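Local coordinates for porin protein associated with imipenem resistance (Acinetobacter baumannii, PDB 4FUV), which forms an eight-stranded outer-membrane beta-barrel, named for its association with imipenem resistance, and probably takes part in the uptake of ornithine and imipenem, at residues R22-T27 and N74-A79; G47-D52 and V216-V221; R118-N123 and D132-N137. All blocks are in the same frame, centred on the assembly; numbering follows the deposited sequence.

Interaction 1 (R22-T27 and N74-A79). With C8E ((hydroxyethyloxy)tri(ethyloxy)octane), chain F; C8E ((hydroxyethyloxy)tri(ethyloxy)octane), chain C; C8E ((hydroxyethyloxy)tri(ethyloxy)octane), chain D.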
loop_
_atom_site.group_PDB
_atom_site.type_symbol
_atom_site.label_atom_id
_atom_site.label_comp_id
_atom_site.label_asym_id
_atom_site.label_seq_id
_atom_site.Cartn_x
_atom_site.Cartn_y
_atom_site.Cartn_z
ATOM N N ARG A 22 8.764 -33.540 11.142
ATOM C CA ARG A 22 8.890 -32.266 10.474
ATOM C C ARG A 22 9.345 -31.201 11.450
ATOM O O ARG A 22 9.108 -31.311 12.652
ATOM C CB ARG A 22 7.580 -31.877 9.780
ATOM C CG ARG A 22 6.456 -31.397 10.694
ATOM C CD ARG A 22 5.162 -31.142 9.920
ATOM N NE ARG A 22 4.064 -30.776 10.815
ATOM C CZ ARG A 22 2.775 -31.032 10.595
ATOM N NH1 ARG A 22 2.380 -31.663 9.484
ATOM N NH2 ARG A 22 1.868 -30.645 11.493
ATOM N N ALA A 23 10.024 -30.194 10.917
ATOM C CA ALA A 23 10.400 -29.013 11.674
ATOM C C ALA A 23 9.597 -27.856 11.121
ATOM O O ALA A 23 9.408 -27.758 9.906
ATOM C CB ALA A 23 11.893 -28.737 11.521
ATOM N N GLU A 24 9.133 -26.972 12.002
ATOM C CA GLU A 24 8.248 -25.910 11.572
ATOM C C GLU A 24 8.427 -24.647 12.400
ATOM O O GLU A 24 8.863 -24.687 13.554
ATOM C CB GLU A 24 6.787 -26.381 11.623
ATOM C CG GLU A 24 6.246 -26.638 13.044
ATOM C CD GLU A 24 5.164 -27.722 13.084
ATOM O OE1 GLU A 24 5.151 -28.598 12.187
ATOM O OE2 GLU A 24 4.322 -27.698 14.000
ATOM N N VAL A 25 8.090 -23.528 11.775
ATOM C CA VAL A 25 8.109 -22.221 12.400
ATOM C C VAL A 25 6.826 -21.509 11.976
ATOM O O VAL A 25 6.434 -21.532 10.801
ATOM C CB VAL A 25 9.366 -21.415 11.987
ATOM C CG1 VAL A 25 9.503 -21.331 10.460
ATOM C CG2 VAL A 25 9.357 -20.043 12.605
ATOM N N GLY A 26 6.135 -20.919 12.939
ATOM C CA GLY A 26 4.911 -20.218 12.605
ATOM C C GLY A 26 4.434 -19.268 13.678
ATOM O O GLY A 26 5.159 -18.964 14.633
ATOM N N THR A 27 3.192 -18.819 13.537
ATOM C CA THR A 27 2.661 -17.778 14.408
ATOM C C THR A 27 2.360 -18.249 15.840
ATOM O O THR A 27 2.153 -17.425 16.746
ATOM C CB THR A 27 1.411 -17.112 13.788
ATOM O OG1 THR A 27 0.388 -18.090 13.579
ATOM C CG2 THR A 27 1.756 -16.458 12.449
ATOM N N ASN A 74 2.585 -24.977 23.128
ATOM C CA ASN A 74 1.451 -25.681 22.567
ATOM C C ASN A 74 1.800 -27.120 22.195
ATOM O O ASN A 74 2.874 -27.377 21.645
ATOM C CB ASN A 74 0.999 -24.937 21.322
ATOM C CG ASN A 74 0.770 -23.465 21.590
ATOM O OD1 ASN A 74 -0.018 -23.099 22.459
ATOM N ND2 ASN A 74 1.474 -22.614 20.858
ATOM N N VAL A 75 0.894 -28.046 22.510
ATOM C CA VAL A 75 0.999 -29.433 22.056
ATOM C C VAL A 75 -0.227 -29.747 21.209
ATOM O O VAL A 75 -1.352 -29.501 21.640
ATOM C CB VAL A 75 1.004 -30.437 23.234
ATOM C CG1 VAL A 75 1.075 -31.873 22.714
ATOM C CG2 VAL A 75 2.140 -30.154 24.184
ATOM N N TYR A 76 -0.026 -30.318 20.027
ATOM C CA TYR A 76 -1.168 -30.580 19.150
ATOM C C TYR A 76 -1.196 -31.976 18.549
ATOM O O TYR A 76 -0.153 -32.608 18.303
ATOM C CB TYR A 76 -1.271 -29.511 18.051
ATOM C CG TYR A 76 -0.139 -29.545 17.025
ATOM C CD1 TYR A 76 -0.214 -30.370 15.897
ATOM C CD2 TYR A 76 0.986 -28.743 17.167
ATOM C CE1 TYR A 76 0.811 -30.405 14.952
ATOM C CE2 TYR A 76 2.024 -28.774 16.236
ATOM C CZ TYR A 76 1.917 -29.606 15.112
ATOM O OH TYR A 76 2.911 -29.664 14.155
ATOM N N LEU A 77 -2.405 -32.457 18.317
ATOM C CA LEU A 77 -2.592 -33.717 17.612
ATOM C C LEU A 77 -3.596 -33.499 16.483
ATOM O O LEU A 77 -4.767 -33.173 16.729
ATOM C CB LEU A 77 -3.086 -34.798 18.563
ATOM C CG LEU A 77 -3.313 -36.157 17.911
ATOM C CD1 LEU A 77 -1.997 -36.695 17.338
ATOM C CD2 LEU A 77 -3.908 -37.127 18.913
ATOM N N ASN A 78 -3.128 -33.646 15.249
ATOM C CA ASN A 78 -3.995 -33.480 14.084
ATOM C C ASN A 78 -4.108 -34.725 13.234
ATOM O O ASN A 78 -3.113 -35.417 12.991
ATOM C CB ASN A 78 -3.502 -32.340 13.184
ATOM C CG ASN A 78 -3.603 -31.004 13.855
ATOM O OD1 ASN A 78 -4.526 -30.774 14.616
ATOM N ND2 ASN A 78 -2.651 -30.115 13.582
ATOM N N ALA A 79 -5.321 -34.990 12.770
ATOM C CA ALA A 79 -5.520 -35.874 11.616
ATOM C C ALA A 79 -5.277 -35.054 10.356
ATOM O O ALA A 79 -5.714 -33.898 10.267
ATOM C CB ALA A 79 -6.932 -36.428 11.613
HETATM C C4 C8E F . 8.929 -23.295 2.135
HETATM C C5 C8E F . 8.992 -23.613 3.623
HETATM C C6 C8E F . 10.384 -24.095 4.024
HETATM C C7 C8E F . 10.755 -23.585 5.413
HETATM O O9 C8E F . 11.822 -24.822 10.016
HETATM C C10 C8E F . 12.986 -24.730 10.810
HETATM C C11 C8E F . 12.613 -24.282 12.223
HETATM O O12 C8E F . 12.631 -25.361 13.141
HETATM C C13 C8E F . 12.944 -24.944 14.453
HETATM C C14 C8E F . 13.546 -26.098 15.243
HETATM C C16 C8E F . 12.250 -26.473 18.677
HETATM C C17 C8E F . 11.260 -27.078 19.668
HETATM O O18 C8E F . 11.611 -26.688 20.977
HETATM C C19 C8E F . 11.524 -25.296 21.168
HETATM C C20 C8E F . 11.674 -24.975 22.653
HETATM O O21 C8E F . 12.665 -23.983 22.800
HETATM C C1 C8E C . 6.272 -34.682 20.112
HETATM C C2 C8E C . 5.363 -33.931 21.083
HETATM C C3 C8E C . 5.992 -33.834 22.468
HETATM C C4 C8E C . 5.034 -33.267 23.513
HETATM C C5 C8E C . 5.624 -32.041 24.200
HETATM C C6 C8E C . 5.267 -31.935 25.682
HETATM C C7 C8E C . 5.118 -30.469 26.092
HETATM C C8 C8E C . 4.698 -30.326 27.550
HETATM O O9 C8E C . 4.176 -29.035 27.785
HETATM C C10 C8E C . 2.766 -29.014 27.823
HETATM C C1 C8E D . 2.727 -19.105 4.758
HETATM C C2 C8E D . 1.507 -19.562 5.550
HETATM C C3 C8E D . 0.887 -18.381 6.286
HETATM C C5 C8E D . -1.865 -16.698 9.474
HETATM C C6 C8E D . -2.838 -16.002 10.419
HETATM C C7 C8E D . -2.232 -14.753 11.057
HETATM C C8 C8E D . -1.544 -15.029 12.392
HETATM O O9 C8E D . -1.944 -14.099 13.383
HETATM C C10 C8E D . -1.644 -14.557 14.688
HETATM C C11 C8E D . -1.759 -13.436 15.721
HETATM O O12 C8E D . -3.023 -13.492 16.346
HETATM C C13 C8E D . -3.046 -12.987 17.665
HETATM C C14 C8E D . -4.460 -13.188 18.192
HETATM O O15 C8E D . -5.293 -13.326 17.059
HETATM C C16 C8E D . -6.409 -12.463 17.035
HETATM C C17 C8E D . -7.447 -13.015 16.066
HETATM O O18 C8E D . -7.682 -12.065 15.054
#

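Interaction 2 (G47-D52 and V216-V221). With C8E ((hydroxyethyloxy)tri(ethyloxy)octane), chain D; C8E ((hydroxyethyloxy)tri(ethyloxy)octane), chain F; C8E ((hydroxyethyloxy)tri(ethyloxy)octane), chain C.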
loop_
_atom_site.group_PDB
_atom_site.type_symbol
_atom_site.label_atom_id
_atom_site.label_comp_id
_atom_site.label_asym_id
_atom_site.label_seq_id
_atom_site.Cartn_x
_atom_site.Cartn_y
_atom_site.Cartn_z
ATOM N N GLY A 47 2.631 -32.789 17.497
ATOM C CA GLY A 47 3.639 -31.748 17.479
ATOM C C GLY A 47 3.743 -30.874 18.709
ATOM O O GLY A 47 2.872 -30.868 19.574
ATOM N N TYR A 48 4.845 -30.139 18.779
ATOM C CA TYR A 48 5.035 -29.124 19.789
ATOM C C TYR A 48 5.455 -27.840 19.116
ATOM O O TYR A 48 6.332 -27.841 18.253
ATOM C CB TYR A 48 6.108 -29.531 20.798
ATOM C CG TYR A 48 6.398 -28.445 21.825
ATOM C CD1 TYR A 48 5.586 -28.283 22.936
ATOM C CD2 TYR A 48 7.482 -27.583 21.675
ATOM C CE1 TYR A 48 5.851 -27.288 23.890
ATOM C CE2 TYR A 48 7.752 -26.582 22.612
ATOM C CZ TYR A 48 6.926 -26.437 23.718
ATOM O OH TYR A 48 7.191 -25.457 24.664
ATOM N N ASN A 49 4.827 -26.744 19.519
ATOM C CA ASN A 49 5.238 -25.414 19.094
ATOM C C ASN A 49 5.451 -24.606 20.364
ATOM O O ASN A 49 4.537 -24.452 21.189
ATOM C CB ASN A 49 4.166 -24.694 18.272
ATOM C CG ASN A 49 3.907 -25.329 16.910
ATOM O OD1 ASN A 49 2.840 -25.120 16.345
ATOM N ND2 ASN A 49 4.867 -26.095 16.380
ATOM N N GLY A 50 6.643 -24.069 20.505
ATOM C CA GLY A 50 6.969 -23.308 21.692
ATOM C C GLY A 50 7.993 -22.266 21.351
ATOM O O GLY A 50 8.095 -21.837 20.200
ATOM N N GLY A 51 8.763 -21.872 22.358
ATOM C CA GLY A 51 9.752 -20.834 22.198
ATOM C C GLY A 51 9.208 -19.522 22.713
ATOM O O GLY A 51 8.122 -19.476 23.300
ATOM N N ASP A 52 9.979 -18.461 22.509
ATOM C CA ASP A 52 9.516 -17.106 22.768
ATOM C C ASP A 52 10.412 -16.065 22.110
ATOM O O ASP A 52 11.619 -16.018 22.363
ATOM C CB ASP A 52 9.336 -16.829 24.268
ATOM C CG ASP A 52 10.628 -16.894 25.041
ATOM O OD1 ASP A 52 11.457 -17.778 24.745
ATOM O OD2 ASP A 52 10.805 -16.056 25.954
ATOM N N VAL A 216 -3.715 -19.455 12.711
ATOM C CA VAL A 216 -2.369 -20.027 12.715
ATOM C C VAL A 216 -1.804 -20.079 11.307
ATOM O O VAL A 216 -2.487 -20.482 10.370
ATOM C CB VAL A 216 -2.382 -21.476 13.241
ATOM C CG1 VAL A 216 -0.962 -21.996 13.395
ATOM C CG2 VAL A 216 -3.107 -21.543 14.564
ATOM N N GLY A 217 -0.562 -19.655 11.158
ATOM C CA GLY A 217 0.165 -19.851 9.922
ATOM C C GLY A 217 1.522 -20.443 10.253
ATOM O O GLY A 217 2.215 -19.935 11.139
ATOM N N LYS A 218 1.902 -21.515 9.563
ATOM C CA LYS A 218 3.219 -22.116 9.776
ATOM C C LYS A 218 3.833 -22.619 8.470
ATOM O O LYS A 218 3.116 -22.944 7.525
ATOM C CB LYS A 218 3.162 -23.240 10.837
ATOM C CG LYS A 218 2.250 -24.426 10.480
ATOM C CD LYS A 218 2.278 -25.518 11.571
ATOM C CE LYS A 218 1.896 -24.956 12.939
ATOM N NZ LYS A 218 1.668 -26.014 13.965
ATOM N N VAL A 219 5.163 -22.664 8.423
ATOM C CA VAL A 219 5.887 -23.279 7.314
ATOM C C VAL A 219 6.944 -24.217 7.897
ATOM O O VAL A 219 7.257 -24.135 9.087
ATOM C CB VAL A 219 6.554 -22.232 6.396
ATOM C CG1 VAL A 219 5.496 -21.441 5.638
ATOM C CG2 VAL A 219 7.453 -21.285 7.217
ATOM N N GLY A 220 7.482 -25.112 7.073
ATOM C CA GLY A 220 8.459 -26.066 7.563
ATOM C C GLY A 220 8.980 -27.086 6.568
ATOM O O GLY A 220 8.733 -27.018 5.357
ATOM N N VAL A 221 9.728 -28.044 7.092
ATOM C CA VAL A 221 10.340 -29.064 6.274
ATOM C C VAL A 221 9.931 -30.432 6.790
ATOM O O VAL A 221 9.956 -30.672 7.994
ATOM C CB VAL A 221 11.866 -28.906 6.302
ATOM C CG1 VAL A 221 12.538 -29.930 5.394
ATOM C CG2 VAL A 221 12.243 -27.483 5.911
HETATM C C1 C8E D . 2.727 -19.105 4.758
HETATM C C2 C8E D . 1.507 -19.562 5.550
HETATM C C3 C8E D . 0.887 -18.381 6.286
HETATM C C5 C8E D . -1.865 -16.698 9.474
HETATM C C6 C8E D . -2.838 -16.002 10.419
HETATM C C7 C8E D . -2.232 -14.753 11.057
HETATM C C8 C8E D . -1.544 -15.029 12.392
HETATM O O9 C8E D . -1.944 -14.099 13.383
HETATM C C10 C8E D . -1.644 -14.557 14.688
HETATM C C11 C8E D . -1.759 -13.436 15.721
HETATM O O12 C8E D . -3.023 -13.492 16.346
HETATM C C13 C8E D . -3.046 -12.987 17.665
HETATM C C14 C8E D . -4.460 -13.188 18.192
HETATM O O15 C8E D . -5.293 -13.326 17.059
HETATM C C16 C8E D . -6.409 -12.463 17.035
HETATM C C17 C8E D . -7.447 -13.015 16.066
HETATM O O18 C8E D . -7.682 -12.065 15.054
HETATM C C4 C8E F . 8.929 -23.295 2.135
HETATM C C5 C8E F . 8.992 -23.613 3.623
HETATM C C6 C8E F . 10.384 -24.095 4.024
HETATM C C7 C8E F . 10.755 -23.585 5.413
HETATM O O9 C8E F . 11.822 -24.822 10.016
HETATM C C10 C8E F . 12.986 -24.730 10.810
HETATM C C11 C8E F . 12.613 -24.282 12.223
HETATM O O12 C8E F . 12.631 -25.361 13.141
HETATM C C13 C8E F . 12.944 -24.944 14.453
HETATM C C14 C8E F . 13.546 -26.098 15.243
HETATM C C16 C8E F . 12.250 -26.473 18.677
HETATM C C17 C8E F . 11.260 -27.078 19.668
HETATM O O18 C8E F . 11.611 -26.688 20.977
HETATM C C19 C8E F . 11.524 -25.296 21.168
HETATM C C20 C8E F . 11.674 -24.975 22.653
HETATM O O21 C8E F . 12.665 -23.983 22.800
HETATM C C1 C8E C . 6.272 -34.682 20.112
HETATM C C2 C8E C . 5.363 -33.931 21.083
HETATM C C3 C8E C . 5.992 -33.834 22.468
HETATM C C4 C8E C . 5.034 -33.267 23.513
HETATM C C5 C8E C . 5.624 -32.041 24.200
HETATM C C6 C8E C . 5.267 -31.935 25.682
HETATM C C7 C8E C . 5.118 -30.469 26.092
HETATM C C8 C8E C . 4.698 -30.326 27.550
HETATM O O9 C8E C . 4.176 -29.035 27.785
HETATM C C10 C8E C . 2.766 -29.014 27.823
#

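Interaction 3 (R118-N123 and D132-N137). With SO4 (sulfate ion), chain B.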
loop_
_atom_site.group_PDB
_atom_site.type_symbol
_atom_site.label_atom_id
_atom_site.label_comp_id
_atom_site.label_asym_id
_atom_site.label_seq_id
_atom_site.Cartn_x
_atom_site.Cartn_y
_atom_site.Cartn_z
ATOM N N ARG A 118 2.104 13.083 16.920
ATOM C CA ARG A 118 1.643 12.223 15.832
ATOM C C ARG A 118 0.256 11.650 16.094
ATOM O O ARG A 118 -0.120 11.364 17.241
ATOM C CB ARG A 118 2.637 11.081 15.536
ATOM C CG ARG A 118 4.042 11.541 15.146
ATOM C CD ARG A 118 4.036 12.563 14.009
ATOM N NE ARG A 118 3.459 12.020 12.780
ATOM C CZ ARG A 118 4.168 11.403 11.837
ATOM N NH1 ARG A 118 5.477 11.241 11.990
ATOM N NH2 ARG A 118 3.570 10.941 10.741
ATOM N N SER A 119 -0.502 11.476 15.020
ATOM C CA SER A 119 -1.818 10.865 15.126
ATOM C C SER A 119 -1.732 9.340 15.202
ATOM O O SER A 119 -0.786 8.723 14.716
ATOM C CB SER A 119 -2.703 11.275 13.948
ATOM O OG SER A 119 -2.138 10.837 12.734
ATOM N N PHE A 120 -2.736 8.757 15.836
ATOM C CA PHE A 120 -2.867 7.324 15.977
ATOM C C PHE A 120 -4.344 7.081 16.244
ATOM O O PHE A 120 -5.072 8.006 16.626
ATOM C CB PHE A 120 -1.997 6.802 17.128
ATOM C CG PHE A 120 -2.385 7.338 18.496
ATOM C CD1 PHE A 120 -2.030 8.624 18.881
ATOM C CD2 PHE A 120 -3.085 6.545 19.398
ATOM C CE1 PHE A 120 -2.385 9.114 20.127
ATOM C CE2 PHE A 120 -3.436 7.035 20.660
ATOM C CZ PHE A 120 -3.087 8.307 21.020
ATOM N N ARG A 121 -4.787 5.847 16.050
ATOM C CA ARG A 121 -6.219 5.532 16.076
ATOM C C ARG A 121 -6.496 4.448 17.108
ATOM O O ARG A 121 -5.788 3.442 17.154
ATOM C CB ARG A 121 -6.662 5.048 14.690
ATOM C CG ARG A 121 -8.164 4.923 14.468
ATOM C CD ARG A 121 -8.432 4.800 12.952
ATOM N NE ARG A 121 -9.841 4.598 12.611
ATOM C CZ ARG A 121 -10.769 5.550 12.619
ATOM N NH1 ARG A 121 -10.458 6.791 12.979
ATOM N NH2 ARG A 121 -12.022 5.259 12.277
ATOM N N VAL A 122 -7.506 4.661 17.949
ATOM C CA VAL A 122 -7.874 3.672 18.961
ATOM C C VAL A 122 -9.388 3.492 18.956
ATOM O O VAL A 122 -10.138 4.467 19.076
ATOM C CB VAL A 122 -7.390 4.074 20.381
ATOM C CG1 VAL A 122 -7.766 3.002 21.400
ATOM C CG2 VAL A 122 -5.880 4.298 20.394
ATOM N N ASN A 123 -9.841 2.249 18.797
ATOM C CA ASN A 123 -11.278 1.964 18.714
ATOM C C ASN A 123 -11.996 2.847 17.677
ATOM O O ASN A 123 -13.063 3.403 17.949
ATOM C CB ASN A 123 -11.927 2.129 20.093
ATOM C CG ASN A 123 -13.334 1.568 20.153
ATOM O OD1 ASN A 123 -13.598 0.478 19.654
ATOM N ND2 ASN A 123 -14.252 2.323 20.756
ATOM N N ASP A 132 4.668 14.759 25.275
ATOM C CA ASP A 132 5.465 13.719 25.915
ATOM C C ASP A 132 5.248 12.350 25.299
ATOM O O ASP A 132 5.767 11.356 25.797
ATOM C CB ASP A 132 5.170 13.660 27.405
ATOM C CG ASP A 132 5.625 14.907 28.131
ATOM O OD1 ASP A 132 6.620 15.519 27.682
ATOM O OD2 ASP A 132 4.980 15.280 29.137
ATOM N N GLY A 133 4.479 12.296 24.218
ATOM C CA GLY A 133 4.230 11.039 23.532
ATOM C C GLY A 133 3.184 10.172 24.204
ATOM O O GLY A 133 2.660 10.502 25.263
ATOM N N VAL A 134 2.863 9.055 23.568
ATOM C CA VAL A 134 1.886 8.129 24.115
ATOM C C VAL A 134 2.378 6.698 23.934
ATOM O O VAL A 134 2.937 6.351 22.903
ATOM C CB VAL A 134 0.508 8.311 23.456
ATOM C CG1 VAL A 134 -0.430 7.179 23.839
ATOM C CG2 VAL A 134 -0.103 9.686 23.853
ATOM N N LYS A 135 2.168 5.890 24.964
ATOM C CA LYS A 135 2.524 4.486 24.978
ATOM C C LYS A 135 1.213 3.719 25.114
ATOM O O LYS A 135 0.341 4.097 25.907
ATOM C CB LYS A 135 3.440 4.236 26.178
ATOM C CG LYS A 135 4.015 2.840 26.337
ATOM C CD LYS A 135 4.680 2.729 27.716
ATOM C CE LYS A 135 5.552 1.493 27.851
ATOM N N ILE A 136 1.032 2.681 24.306
ATOM C CA ILE A 136 -0.097 1.789 24.508
ATOM C C ILE A 136 0.393 0.361 24.648
ATOM O O ILE A 136 0.996 -0.175 23.729
ATOM C CB ILE A 136 -1.094 1.832 23.341
ATOM C CG1 ILE A 136 -1.660 3.245 23.172
ATOM C CG2 ILE A 136 -2.215 0.835 23.587
ATOM C CD1 ILE A 136 -2.591 3.373 21.990
ATOM N N ASN A 137 0.123 -0.255 25.794
ATOM C CA ASN A 137 0.516 -1.639 26.010
ATOM C C ASN A 137 -0.656 -2.615 26.065
ATOM O O ASN A 137 -1.664 -2.360 26.725
ATOM C CB ASN A 137 1.353 -1.782 27.276
ATOM C CG ASN A 137 1.830 -3.209 27.484
ATOM O OD1 ASN A 137 1.312 -3.937 28.331
ATOM N ND2 ASN A 137 2.806 -3.625 26.683
HETATM S S SO4 B . 6.180 9.940 8.450
HETATM O O1 SO4 B . 4.831 9.717 7.940
HETATM O O2 SO4 B . 6.218 9.639 9.880
HETATM O O3 SO4 B . 7.112 9.052 7.758
HETATM O O4 SO4 B . 6.570 11.331 8.224
#

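Interaction 1 (R22-T27 and N74-A79)
R22, E24 and Y76 meet because all three turn CG into the space between their own backbone N and carbonyl carbon. In Y76 this torsion (chi1 68°) sends the ring off strand 64-81 toward strand 20-26, whose R22 and E24 reach out with extended chains to receive it. Everything converges on the phenol oxygen. R22 NH2 donates to Y76 OH over 3.0 Å in a nearly straight bond, 165° at the hydrogen, with the oxygen at the edge of the guanidinium and in its plane. The E24 carboxylate comes from the opposite direction to the ring, head-on to the tyrosine side chain, and Y76 OH donates to E24 OE2; the modelled O-O distance of 2.4 Å is very short, and its exact value is doubtful. The ring is nearly coplanar with both the guanidinium and the carboxylate, so R22 and E24 meet it at its edge.

Within strand 20-26 the two charges also pair, R22 NE to E24 OE1 at 2.8 Å, which holds both groups beside the phenol. Tyrosine suits this place because its hydroxyl can accept from arginine and donate to glutamate at once, while its ring bridges the distance between non-adjacent strands. R22 NH1 has a second partner in E80, and E24 OE2 one in K218, so buried charge is met by opposite charge. V75, next to Y76, points outward instead, with CG2 3.6 Å from detergent carbon C7 of chain C. Polar and charged side chains inward, apolar ones toward the detergent: this alternation is characteristic of an outer-membrane beta-barrel with a hydrogen-bonded interior.

Interaction 2 (G47-D52 and V216-V221)
A lysine ammonium group buried inside a membrane barrel is the striking feature here, and a single bond carries the whole contact: K218 NZ donates to N49 OD1 at 2.8 Å. The backbones stay far apart, the CA atoms of N49 and K218 being 10.1 Å from each other, so the two side chains span the space between strands that are not neighbours in the barrel wall. Lysine has the length for this. Its chain bends at chi3 (56°), which carries NZ over to the amide, and the two side chains approach at a slant. NZ arrives in the plane of the N49 carbonyl, on a lone pair, with a C=O...N angle of 135°.

The other half of the amide is used as well. N49 ND2 reaches back to Y48 O at 3.0 Å, but this bond is poorly aligned, since the donor sits above the carbonyl plane. ND2 also binds E24 OE2, to which K218 NZ makes a salt bridge. Amide, ammonium and carboxylate therefore form a closed polar cluster, in which the opposite charge of E24 probably favours a charged lysine despite burial. Asparagine fits because it offers an acceptor to the lysine and a donor to the glutamate.

Neighbouring residues face the other way. The Y48 ring has CD1 3.9 Å from C7 of the detergent molecule of chain C, and V219 CG1 lies 3.7 Å from C1 of the detergent molecule of chain D. At G217, which has no side chain, C5 of the latter molecule lies 3.6 Å from the backbone N. A charged network crossing the lumen inside an apolar, detergent-coated surface that would probably face lipid recalls the interior of OmpA and is characteristic of small eight-stranded outer-membrane barrels.

Interaction 3 (R118-N123 and D132-N137)
F120, V122, V134 and I136 make up the compact side of this contact, and its middle is the tip of the isoleucine. I136 CD1 lies 3.8 Å from V122 CG2, the two side chains reaching toward each other tip to tip, and 4.0 Å from F120 CE2. Further along the ring, F120 CZ meets V134 CG1 at 4.0 Å, the side chains crossing at about a right angle. F120 turns CG between its backbone N and carbonyl carbon (chi1 63°), which sends the ring toward strand 134-144. The strand axes approach to 10.4 Å at an angle of 30°, a separation suited to packing through side chains rather than to backbone pairing. Branched valine and isoleucine fill it from extended strands, and the broad phenylalanine spans two of them. A186 of strand 177-187 and L194 and A197 of helix 194-207 add to the apolar surroundings.

Away from this core each strand turns polar. S119 and R121 alternate with the packed residues of strand 119-122, S119 packing on S119 of the second subunit and R121 pairing with D126 of its own chain; on strand 134-144, K135 is the loose, exposed side, its NZ not modelled. R118 bends at chi2 and chi3 to bring its guanidinium edge to a sulfate, probably from the crystallisation liquor, NH1 donating to sulfate O2 at 2.8 Å. Its NE forms a salt bridge with D126 of the second subunit. Purely apolar contact implies that between these two segments the attachment rests on shape and burial, while backbone bonds to strand 125-129 supply the directed part.

How the interactions relate
Interactions 1 and 2 belong to one polar core: their centres lie 5 Å apart, their segments alternate along the chain, and strands 20-26 and 213-224, like 42-56 and 64-81, are neighbours in the barrel wall. E24 joins them, serving the tyrosine of one contact and the lysine and asparagine of the other. Interaction 3 lies on the opposite side of the chain's centre from interaction 1, with nearest atoms about 17 Å away. It too is largely buried, yet wholly apolar, and its outer side meets sulfate and a second subunit instead of detergent. Charged and polar side chains thus meet inside the barrel, whereas hydrocarbon packs the distant strands of interaction 3.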